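Side-chain contacts in cytosolic IMP-GMP specific 5'-nucleotidase (PDB 4OHF), which probably hydrolyses nucleoside 5'-monophosphates such as IMP and GMP in the cytosol, as a magnesium-binding nucleotidase resembling the HAD family: residues B[47-52]-B[57-62]; B[72-77]-B[130-135]; B[204-209]-B[296-301]; B[222-227]-B[235-240]. All blocks are in the same frame, centred on the assembly; numbering follows the deposited sequence.

Interaction 1 of 4, residues B[47-52]-B[57-62]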
# COMPACT_ATOMS: atom_id res chain seq x y z
N ARG B 47 -4.09 -24.36 25.28
CA ARG B 47 -4.56 -22.98 25.37
C ARG B 47 -5.79 -22.71 24.50
O ARG B 47 -6.53 -21.76 24.74
CB ARG B 47 -3.43 -22.00 25.00
CG ARG B 47 -3.82 -20.54 25.07
CD ARG B 47 -4.29 -20.18 26.46
NE ARG B 47 -3.25 -20.39 27.45
CZ ARG B 47 -2.32 -19.49 27.77
NH1 ARG B 47 -2.33 -18.30 27.17
NH2 ARG B 47 -1.39 -19.78 28.67
N LEU B 48 -5.99 -23.54 23.48
CA LEU B 48 -7.14 -23.39 22.59
C LEU B 48 -8.42 -23.91 23.23
O LEU B 48 -9.44 -23.24 23.23
CB LEU B 48 -6.90 -24.14 21.28
CG LEU B 48 -6.03 -23.43 20.25
CD1 LEU B 48 -5.80 -24.35 19.06
CD2 LEU B 48 -6.70 -22.13 19.82
N ALA B 49 -8.35 -25.12 23.77
CA ALA B 49 -9.49 -25.75 24.41
C ALA B 49 -9.89 -25.03 25.70
O ALA B 49 -10.98 -25.26 26.22
CB ALA B 49 -9.19 -27.21 24.71
N GLU B 50 -9.01 -24.18 26.20
CA GLU B 50 -9.28 -23.47 27.44
C GLU B 50 -9.69 -22.01 27.29
O GLU B 50 -10.81 -21.65 27.65
CB GLU B 50 -8.07 -23.58 28.37
CG GLU B 50 -7.71 -25.03 28.68
CD GLU B 50 -6.63 -25.17 29.75
OE1 GLU B 50 -6.24 -26.32 30.05
OE2 GLU B 50 -6.19 -24.13 30.29
N SER B 51 -8.81 -21.18 26.75
CA SER B 51 -9.13 -19.77 26.60
C SER B 51 -9.94 -19.45 25.35
O SER B 51 -10.41 -18.32 25.17
CB SER B 51 -7.85 -18.92 26.63
OG SER B 51 -7.02 -19.22 25.53
N PHE B 52 -10.12 -20.43 24.47
CA PHE B 52 -10.88 -20.21 23.25
C PHE B 52 -12.12 -21.07 23.13
O PHE B 52 -12.90 -20.91 22.20
CB PHE B 52 -9.99 -20.37 22.02
CG PHE B 52 -9.29 -19.11 21.63
CD1 PHE B 52 -9.96 -18.14 20.90
CD2 PHE B 52 -7.99 -18.86 22.06
CE1 PHE B 52 -9.34 -16.92 20.60
CE2 PHE B 52 -7.36 -17.65 21.76
CZ PHE B 52 -8.04 -16.68 21.03
N GLU B 57 -12.98 -32.31 21.61
CA GLU B 57 -12.35 -33.32 20.77
C GLU B 57 -10.87 -33.04 20.45
O GLU B 57 -10.08 -33.97 20.30
CB GLU B 57 -13.16 -33.47 19.48
CG GLU B 57 -12.87 -34.74 18.69
CD GLU B 57 -13.13 -36.00 19.50
OE1 GLU B 57 -12.46 -36.20 20.53
OE2 GLU B 57 -14.01 -36.80 19.10
N ILE B 58 -10.50 -31.77 20.36
CA ILE B 58 -9.12 -31.41 20.03
C ILE B 58 -8.08 -31.95 21.02
O ILE B 58 -6.96 -32.27 20.64
CB ILE B 58 -8.92 -29.88 19.93
CG1 ILE B 58 -9.02 -29.24 21.31
CG2 ILE B 58 -9.96 -29.28 19.02
CD1 ILE B 58 -8.65 -27.78 21.32
N LYS B 59 -8.46 -32.05 22.29
CA LYS B 59 -7.53 -32.55 23.30
C LYS B 59 -7.05 -33.94 22.91
O LYS B 59 -5.99 -34.39 23.36
CB LYS B 59 -8.22 -32.61 24.67
CG LYS B 59 -8.83 -31.30 25.14
CD LYS B 59 -9.60 -31.49 26.45
CE LYS B 59 -10.30 -30.21 26.88
NZ LYS B 59 -11.12 -30.41 28.11
N LYS B 60 -7.82 -34.62 22.07
CA LYS B 60 -7.48 -35.97 21.63
C LYS B 60 -6.45 -35.99 20.49
O LYS B 60 -5.81 -37.01 20.24
CB LYS B 60 -8.77 -36.67 21.18
CG LYS B 60 -8.91 -38.11 21.67
CD LYS B 60 -10.31 -38.65 21.37
CE LYS B 60 -10.49 -40.07 21.89
NZ LYS B 60 -9.51 -41.01 21.27
N PHE B 61 -6.29 -34.85 19.81
CA PHE B 61 -5.34 -34.74 18.71
C PHE B 61 -3.95 -35.28 19.03
O PHE B 61 -3.37 -34.96 20.06
CB PHE B 61 -5.22 -33.27 18.27
CG PHE B 61 -6.38 -32.77 17.47
CD1 PHE B 61 -6.44 -31.44 17.05
CD2 PHE B 61 -7.43 -33.62 17.10
CE1 PHE B 61 -7.50 -30.96 16.30
CE2 PHE B 61 -8.49 -33.16 16.35
CZ PHE B 61 -8.53 -31.82 15.95
N LYS B 62 -3.43 -36.11 18.13
CA LYS B 62 -2.11 -36.70 18.31
C LYS B 62 -1.08 -35.97 17.47
O LYS B 62 -1.34 -35.60 16.32
CB LYS B 62 -2.14 -38.19 17.92
CG LYS B 62 -1.89 -39.14 19.08
CD LYS B 62 -2.86 -38.86 20.23
CE LYS B 62 -2.51 -39.66 21.47
NZ LYS B 62 -3.42 -39.32 22.62

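Interaction 2 of 4, residues B[72-77]-B[130-135]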
# COMPACT_ATOMS: atom_id res chain seq x y z
N LEU B 72 6.61 -24.68 4.76
CA LEU B 72 5.25 -24.67 4.24
C LEU B 72 4.54 -23.34 4.45
O LEU B 72 4.90 -22.56 5.34
CB LEU B 72 4.43 -25.80 4.87
CG LEU B 72 5.03 -27.20 4.71
CD1 LEU B 72 4.03 -28.25 5.18
CD2 LEU B 72 5.44 -27.43 3.25
N VAL B 73 3.52 -23.10 3.63
CA VAL B 73 2.73 -21.87 3.70
C VAL B 73 1.27 -22.16 4.03
O VAL B 73 0.66 -23.08 3.48
CB VAL B 73 2.76 -21.12 2.35
CG1 VAL B 73 1.83 -19.92 2.42
CG2 VAL B 73 4.18 -20.70 1.99
N ILE B 74 0.70 -21.37 4.93
CA ILE B 74 -0.69 -21.56 5.30
C ILE B 74 -1.65 -20.59 4.61
O ILE B 74 -1.50 -19.37 4.69
CB ILE B 74 -0.88 -21.46 6.82
CG1 ILE B 74 -0.23 -22.67 7.50
CG2 ILE B 74 -2.37 -21.38 7.16
CD1 ILE B 74 -0.49 -22.77 9.00
N ASP B 75 -2.63 -21.16 3.92
CA ASP B 75 -3.66 -20.39 3.23
C ASP B 75 -4.83 -20.38 4.20
O ASP B 75 -5.69 -21.26 4.15
CB ASP B 75 -4.04 -21.09 1.91
CG ASP B 75 -5.17 -20.39 1.17
OD1 ASP B 75 -5.40 -20.73 -0.01
OD2 ASP B 75 -5.83 -19.50 1.77
N SER B 76 -4.84 -19.39 5.09
CA SER B 76 -5.88 -19.28 6.11
C SER B 76 -7.27 -19.14 5.51
O SER B 76 -8.25 -19.67 6.05
CB SER B 76 -5.59 -18.09 7.04
OG SER B 76 -5.33 -16.91 6.30
N LYS B 77 -7.35 -18.45 4.39
CA LYS B 77 -8.62 -18.24 3.72
C LYS B 77 -9.34 -19.56 3.47
O LYS B 77 -10.49 -19.73 3.87
CB LYS B 77 -8.38 -17.52 2.39
CG LYS B 77 -9.60 -17.31 1.49
CD LYS B 77 -9.14 -17.01 0.06
CE LYS B 77 -10.28 -16.84 -0.93
NZ LYS B 77 -9.76 -16.90 -2.33
N ILE B 130 6.26 -25.85 12.17
CA ILE B 130 5.88 -27.22 11.95
C ILE B 130 4.73 -27.62 12.85
O ILE B 130 3.79 -28.27 12.41
CB ILE B 130 7.10 -28.14 12.14
CG1 ILE B 130 7.97 -28.06 10.89
CG2 ILE B 130 6.67 -29.56 12.44
CD1 ILE B 130 9.34 -28.71 11.00
N ALA B 131 4.77 -27.21 14.12
CA ALA B 131 3.68 -27.53 15.03
C ALA B 131 2.43 -26.81 14.53
O ALA B 131 1.33 -27.39 14.50
CB ALA B 131 4.02 -27.08 16.44
N PHE B 132 2.59 -25.56 14.12
CA PHE B 132 1.48 -24.77 13.63
C PHE B 132 0.76 -25.51 12.50
O PHE B 132 -0.46 -25.65 12.53
CB PHE B 132 1.97 -23.42 13.11
CG PHE B 132 0.88 -22.38 12.96
CD1 PHE B 132 -0.26 -22.65 12.20
CD2 PHE B 132 0.99 -21.13 13.56
CE1 PHE B 132 -1.27 -21.69 12.04
CE2 PHE B 132 -0.01 -20.16 13.40
CZ PHE B 132 -1.14 -20.45 12.64
N CYS B 133 1.53 -25.98 11.52
CA CYS B 133 0.97 -26.70 10.37
C CYS B 133 0.22 -27.96 10.76
O CYS B 133 -0.90 -28.17 10.31
CB CYS B 133 2.07 -27.05 9.37
SG CYS B 133 2.65 -25.66 8.39
N ILE B 134 0.84 -28.80 11.58
CA ILE B 134 0.19 -30.03 12.00
C ILE B 134 -1.12 -29.72 12.72
O ILE B 134 -2.18 -30.26 12.37
CB ILE B 134 1.08 -30.83 12.95
CG1 ILE B 134 2.34 -31.29 12.20
CG2 ILE B 134 0.30 -32.01 13.49
CD1 ILE B 134 3.36 -31.97 13.08
N LEU B 135 -1.06 -28.84 13.71
CA LEU B 135 -2.26 -28.47 14.45
C LEU B 135 -3.33 -27.89 13.52
O LEU B 135 -4.46 -28.37 13.50
CB LEU B 135 -1.93 -27.46 15.54
CG LEU B 135 -3.13 -27.05 16.40
CD1 LEU B 135 -3.74 -28.30 16.99
CD2 LEU B 135 -2.72 -26.10 17.51

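Interaction 3 of 4, residues B[204-209]-B[296-301]. With PO4 (phosphate ion), chain H.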
# COMPACT_ATOMS: atom_id res chain seq x y z
N LYS B 204 34.96 -10.64 18.46
CA LYS B 204 34.11 -10.28 19.59
C LYS B 204 32.79 -11.00 19.37
O LYS B 204 32.24 -10.98 18.28
CB LYS B 204 33.87 -8.78 19.65
CG LYS B 204 34.99 -7.98 20.30
CD LYS B 204 34.58 -6.51 20.34
CE LYS B 204 35.64 -5.61 20.95
NZ LYS B 204 35.19 -4.17 20.87
N ILE B 205 32.28 -11.64 20.41
CA ILE B 205 31.03 -12.37 20.29
C ILE B 205 29.97 -11.84 21.23
O ILE B 205 30.24 -11.65 22.42
CB ILE B 205 31.28 -13.86 20.57
CG1 ILE B 205 32.36 -14.36 19.62
CG2 ILE B 205 29.99 -14.65 20.40
CD1 ILE B 205 32.81 -15.75 19.91
N PHE B 206 28.78 -11.59 20.71
CA PHE B 206 27.69 -11.11 21.56
C PHE B 206 26.42 -11.92 21.33
O PHE B 206 26.20 -12.48 20.25
CB PHE B 206 27.44 -9.60 21.34
CG PHE B 206 26.88 -9.23 19.99
CD1 PHE B 206 25.49 -9.10 19.80
CD2 PHE B 206 27.73 -8.91 18.92
CE1 PHE B 206 24.97 -8.64 18.58
CE2 PHE B 206 27.21 -8.45 17.69
CZ PHE B 206 25.83 -8.31 17.53
N ILE B 207 25.59 -11.99 22.37
CA ILE B 207 24.33 -12.70 22.30
C ILE B 207 23.21 -11.70 22.04
O ILE B 207 23.20 -10.60 22.59
CB ILE B 207 24.05 -13.43 23.62
CG1 ILE B 207 25.07 -14.56 23.80
CG2 ILE B 207 22.63 -14.00 23.64
CD1 ILE B 207 24.91 -15.31 25.08
N LEU B 208 22.27 -12.08 21.18
CA LEU B 208 21.14 -11.21 20.87
C LEU B 208 19.92 -12.13 20.88
O LEU B 208 19.57 -12.75 19.86
CB LEU B 208 21.33 -10.57 19.48
CG LEU B 208 20.31 -9.54 18.98
CD1 LEU B 208 20.36 -8.30 19.87
CD2 LEU B 208 20.63 -9.16 17.54
N THR B 209 19.28 -12.23 22.05
CA THR B 209 18.14 -13.11 22.24
C THR B 209 16.82 -12.41 22.55
O THR B 209 16.78 -11.31 23.08
CB THR B 209 18.40 -14.09 23.40
OG1 THR B 209 17.20 -14.81 23.70
CG2 THR B 209 18.84 -13.35 24.66
N ASP B 296 28.59 -3.75 8.10
CA ASP B 296 29.06 -4.91 7.36
C ASP B 296 30.23 -5.61 8.06
O ASP B 296 30.78 -6.59 7.55
CB ASP B 296 29.43 -4.51 5.93
CG ASP B 296 30.62 -3.56 5.87
OD1 ASP B 296 30.74 -2.71 6.77
OD2 ASP B 296 31.42 -3.65 4.91
N GLU B 297 30.62 -5.10 9.22
CA GLU B 297 31.70 -5.70 9.98
C GLU B 297 31.11 -6.58 11.09
O GLU B 297 31.83 -7.20 11.88
CB GLU B 297 32.59 -4.61 10.58
CG GLU B 297 33.45 -3.88 9.56
CD GLU B 297 34.31 -2.80 10.20
OE1 GLU B 297 33.75 -1.80 10.69
OE2 GLU B 297 35.55 -2.98 10.21
N ILE B 298 29.78 -6.62 11.13
CA ILE B 298 29.04 -7.42 12.10
C ILE B 298 28.30 -8.56 11.39
O ILE B 298 27.65 -8.36 10.37
CB ILE B 298 27.96 -6.56 12.84
CG1 ILE B 298 28.63 -5.50 13.70
CG2 ILE B 298 27.10 -7.45 13.71
CD1 ILE B 298 27.67 -4.50 14.26
N LEU B 299 28.42 -9.76 11.95
CA LEU B 299 27.72 -10.91 11.41
C LEU B 299 26.74 -11.41 12.47
O LEU B 299 27.13 -11.73 13.60
CB LEU B 299 28.69 -12.05 11.06
CG LEU B 299 27.96 -13.36 10.71
CD1 LEU B 299 27.00 -13.14 9.55
CD2 LEU B 299 28.97 -14.42 10.38
N TYR B 300 25.46 -11.45 12.11
CA TYR B 300 24.44 -11.95 13.01
C TYR B 300 24.01 -13.33 12.50
O TYR B 300 23.77 -13.51 11.30
CB TYR B 300 23.23 -11.01 13.04
CG TYR B 300 21.99 -11.66 13.64
CD1 TYR B 300 20.93 -12.04 12.83
CD2 TYR B 300 21.91 -11.92 15.00
CE1 TYR B 300 19.81 -12.69 13.36
CE2 TYR B 300 20.81 -12.57 15.54
CZ TYR B 300 19.76 -12.96 14.73
OH TYR B 300 18.68 -13.62 15.27
N ILE B 301 23.94 -14.30 13.40
CA ILE B 301 23.54 -15.65 13.03
C ILE B 301 22.28 -16.05 13.76
O ILE B 301 22.25 -16.05 14.99
CB ILE B 301 24.64 -16.68 13.35
CG1 ILE B 301 25.96 -16.24 12.74
CG2 ILE B 301 24.23 -18.05 12.80
CD1 ILE B 301 27.14 -17.11 13.09
P PO4 H . 16.18 -16.25 20.79
O1 PO4 H . 15.02 -16.41 21.71
O2 PO4 H . 16.10 -17.25 19.71
O3 PO4 H . 17.45 -16.44 21.55
O4 PO4 H . 16.14 -14.89 20.19

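Interaction 4 of 4, residues B[222-227]-B[235-240]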
# COMPACT_ATOMS: atom_id res chain seq x y z
N TYR B 222 23.82 -23.55 32.15
CA TYR B 222 23.57 -24.97 31.97
C TYR B 222 24.26 -25.58 30.74
O TYR B 222 24.82 -26.68 30.82
CB TYR B 222 22.05 -25.24 31.88
CG TYR B 222 21.69 -26.69 31.58
CD1 TYR B 222 21.63 -27.64 32.60
CD2 TYR B 222 21.47 -27.11 30.27
CE1 TYR B 222 21.35 -28.98 32.32
CE2 TYR B 222 21.18 -28.44 29.98
CZ TYR B 222 21.13 -29.38 31.01
OH TYR B 222 20.86 -30.70 30.71
N ALA B 223 24.22 -24.87 29.62
CA ALA B 223 24.79 -25.39 28.38
C ALA B 223 26.24 -25.06 28.02
O ALA B 223 26.81 -25.70 27.14
CB ALA B 223 23.88 -25.03 27.21
N LEU B 224 26.85 -24.09 28.68
CA LEU B 224 28.23 -23.74 28.35
C LEU B 224 29.25 -24.04 29.45
O LEU B 224 30.33 -24.56 29.19
CB LEU B 224 28.32 -22.26 27.97
CG LEU B 224 27.39 -21.80 26.84
CD1 LEU B 224 27.56 -20.33 26.62
CD2 LEU B 224 27.70 -22.57 25.57
N SER B 225 28.90 -23.69 30.68
CA SER B 225 29.80 -23.89 31.81
C SER B 225 30.46 -25.26 31.85
O SER B 225 31.68 -25.36 31.99
CB SER B 225 29.05 -23.64 33.12
OG SER B 225 28.70 -22.27 33.26
N PRO B 226 29.68 -26.34 31.70
CA PRO B 226 30.26 -27.69 31.73
C PRO B 226 31.55 -27.88 30.92
O PRO B 226 32.28 -28.83 31.16
CB PRO B 226 29.12 -28.56 31.21
CG PRO B 226 27.93 -27.86 31.72
CD PRO B 226 28.24 -26.41 31.41
N PHE B 227 31.85 -26.97 29.99
CA PHE B 227 33.04 -27.10 29.15
C PHE B 227 34.05 -25.98 29.33
O PHE B 227 34.92 -25.77 28.47
CB PHE B 227 32.64 -27.17 27.68
CG PHE B 227 31.48 -28.07 27.42
CD1 PHE B 227 31.62 -29.45 27.49
CD2 PHE B 227 30.23 -27.53 27.12
CE1 PHE B 227 30.53 -30.28 27.26
CE2 PHE B 227 29.14 -28.36 26.89
CZ PHE B 227 29.29 -29.74 26.96
N GLN B 235 30.39 -15.88 30.97
CA GLN B 235 30.27 -14.47 30.63
C GLN B 235 31.51 -13.91 29.92
O GLN B 235 31.41 -12.90 29.23
CB GLN B 235 30.02 -13.65 31.90
CG GLN B 235 28.68 -13.86 32.56
CD GLN B 235 28.64 -15.06 33.47
OE1 GLN B 235 27.73 -15.19 34.27
NE2 GLN B 235 29.61 -15.96 33.34
N GLY B 236 32.66 -14.54 30.12
CA GLY B 236 33.89 -14.07 29.49
C GLY B 236 33.89 -14.34 27.99
O GLY B 236 34.66 -13.74 27.23
N LEU B 237 33.02 -15.25 27.57
CA LEU B 237 32.89 -15.60 26.17
C LEU B 237 32.17 -14.50 25.40
O LEU B 237 32.37 -14.34 24.19
CB LEU B 237 32.10 -16.90 26.04
CG LEU B 237 32.75 -18.19 26.54
CD1 LEU B 237 31.75 -19.32 26.47
CD2 LEU B 237 33.98 -18.50 25.69
N PHE B 238 31.35 -13.72 26.09
CA PHE B 238 30.58 -12.67 25.42
C PHE B 238 30.87 -11.22 25.79
O PHE B 238 30.90 -10.85 26.96
CB PHE B 238 29.09 -12.99 25.60
CG PHE B 238 28.75 -14.40 25.24
CD1 PHE B 238 28.79 -14.83 23.93
CD2 PHE B 238 28.44 -15.33 26.24
CE1 PHE B 238 28.55 -16.15 23.60
CE2 PHE B 238 28.19 -16.67 25.92
CZ PHE B 238 28.25 -17.08 24.60
N GLU B 239 31.06 -10.40 24.76
CA GLU B 239 31.34 -8.98 24.93
C GLU B 239 30.07 -8.32 25.46
O GLU B 239 30.09 -7.63 26.47
CB GLU B 239 31.73 -8.37 23.59
CG GLU B 239 32.35 -6.98 23.67
CD GLU B 239 33.74 -6.97 24.30
OE1 GLU B 239 34.40 -5.90 24.28
OE2 GLU B 239 34.18 -8.02 24.82
N PHE B 240 28.96 -8.53 24.75
CA PHE B 240 27.65 -8.00 25.15
C PHE B 240 26.66 -9.14 25.14
O PHE B 240 26.83 -10.14 24.43
CB PHE B 240 27.12 -6.97 24.15
CG PHE B 240 27.93 -5.74 24.05
CD1 PHE B 240 29.01 -5.68 23.17
CD2 PHE B 240 27.61 -4.62 24.81
CE1 PHE B 240 29.76 -4.52 23.05
CE2 PHE B 240 28.34 -3.45 24.70
CZ PHE B 240 29.43 -3.39 23.82

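Interaction 1 of 4, residues B[47-52]-B[57-62]
Just ahead of Leu48 and Ala49, which touch Ile58, the carbonyl oxygen Arg47 O takes two bonds from one residue, from Ser51 OG at 2.7 Å and from Ser51 N at 3.1 Å. The hydroxyl approaches at a C=O...OG angle of 153°, tilted 16° from the carbonyl plane, so Ser51 reinforces the last turn of helix 33-51. The motif is a helix end with a 3-10 segment that includes 58-60 folded back on it through a short loop. No hydrogen bond joins the two; the contact is apolar. Ile58 holds CG1 between its backbone N and carbonyl carbon (chi1 71°), and the extended branch brings CD1 to 3.5 Å from Ala49 CB. The same CD1 lies 4.0 Å from Leu48 CB. Lys59 runs alongside the alanine methyl with its aliphatic chain extended: Lys59 CE is 3.9 Å from Ala49 CB, while NZ is engaged in a salt bridge with Glu56. Leu48 also packs on Leu135 and Leu139 of helix 129-143 and on Cys163 of helix 153-170, so the helix end meets two further helices. Behind the contact, Ile58 CA sits 3.8 Å above the plane of the Phe61 ring, over its centre.

Interaction 2 of 4, residues B[72-77]-B[130-135]
Ile74 reaches from strand 73-75 to Phe132 and Cys133 of helix 129-143, a helix packed against an antiparallel beta sheet. Its CB points at the helix but remains 5.7 Å from Cys133 SG, too far to touch. At CB the chain divides. The CG2 methyl, anti to the backbone N, makes no contact across, its distance to Phe132 CE1 being 5.0 Å. The other branch carries the packing. CG1 lies anti to the carbonyl carbon (chi1 -70°), and from there Ile74 CG1 meets Cys133 SG at 4.2 Å. One bond further, the terminal methyl Ile74 CD1 comes to 3.2 Å from Phe132 CD1, with CE1 of the ring almost equally near. The methyl approaches this ring bond obliquely; the separation is short, but at 2.53 Å resolution it carries no evidence of strain.

The alternation of an extended chain runs through Leu72, just before the strand: Leu72 and Ile74 point toward the helix, Val73 away from it. The strand is fixed in its sheet by backbone bonds of Val73 with Leu82 and of Ile74 with Met122. Beyond the contact, the Phe132 side chain also touches Val160 and Gln161 of helix 153-170, so it lies among Ile74 of the sheet and residues of a second helix. Cys133 meets both Leu72 and Ile74 through its sulfur, from which the directions to Ile74 CG1 and Leu72 CB diverge by about 98°. On the Leu72 side the gap from Cys133 SG to Leu72 CB is 3.9 Å.

Interaction 3 of 4, residues B[204-209]-B[296-301]
Phe206 meets Ile298, and Leu208 meets Tyr300, each pair of side chains crossing at about a right angle. The setting is the parallel core of a HAD-like alpha/beta fold: strands 204-208 and 298-302 are not neighbours but flank strand 19-22, whose place between them agrees with the 8.6 Å from Leu208 CA to Tyr300 CA. The contact therefore passes across a sheet strand through side chains alone, without a hydrogen bond.

In the first pair the ring of Phe206 is presented edge-on. Its CG stands between the backbone N and the carbonyl carbon (chi1 68°), a turn that carries the ring end over to the other strand. There Ile298 CG2 lies near the ring plane, 4.1 Å from Phe206 CE2 and equally far from CZ. In the second pair Leu208 offers one methyl, Leu208 CD2, at 4.0 Å from Tyr300 CE2; it approaches the ring obliquely and is shared with the adjoining CD2 of the tyrosine.

All four touching residues are buried. The polar end of Tyr300 is satisfied elsewhere, its OH being hydrogen-bonded to Tyr306 OH and Lys247 NZ, and its side chain runs within about 3 Å of that of Asp23, a magnesium ligand. Thr209, just past strand 204-208, touches Asp25, another magnesium ligand. A phosphate ion, probably from the crystallisation liquor, lies beside Asp25, hydrogen-bonded to Asp25 N, Asn210 N and Lys247 NZ. Thr209 also holds it, OG1 donating to phosphate O3 at 2.7 Å.

Interaction 4 of 4, residues B[222-227]-B[235-240]
Leu224 packs against Leu237 and Phe238 inside a beta-alpha-beta crossover: strand 204-208 leads into helix 213-224, and the chain returns through the loop holding 235-239 to strand 240-243, parallel to the first.

Contacts across the segments are apolar, and one methyl makes them. With CG anti to the carbonyl carbon and the branch extended beyond it (chi1 -55°, chi2 178°), Leu224 carries CD1 toward 235-240. Leu224 CD1 is 3.8 Å from Phe238 CE2 and 3.9 Å from Phe238 CZ, and it lies in the ring plane, so the methyl abuts the ring edge. The two side chains come from opposite directions. A looser touch, 4.3 Å, joins Leu224 CD1 to Leu237 CD1.

Packing of the preceding residue covers a face of the ring as well. Leu237 CB lies 3.9 Å above the Phe238 plane, over the ring centre, so one face as well as the edge has an aliphatic partner. Outside the segments the same groups extend the packing: Leu224 onto Val192 and Leu237 onto Ile199, both of helix 189-200, and Phe238 onto Ile205 and Ile207 of the first strand.

Polar bonds act within each side of the contact rather than between them. Ser225 OG is hydrogen-bonded to Asp221 OD2 of the preceding helical turn. In the loop, Phe238 N donates to Gln235 O at 3.2 Å, closing a turn just ahead of the ring.

Overall arrangement
The four contacts form two clusters. Interactions 1 and 2, centres 17 Å apart, come first along the chain and touch through Leu135 of helix 129-143, whose CD2 lies 3.9 Å from Leu48 CD1; together they join helix 33-51, the loop after it, helix 129-143 and the antiparallel sheet. Interactions 3 and 4 lie 15 Å apart in the HAD-like core, both segments of interaction 4 falling between those of interaction 3. Strand pairing joins them, Ile205 O lying 2.8 Å from Glu239 N in a probable hydrogen bond. The centres of interactions 2 and 3 are 31 Å apart, on opposite sides of the chain's centre. Interaction 3 alone adjoins the magnesium site; interaction 4 packs helix 213-224 on the following loop.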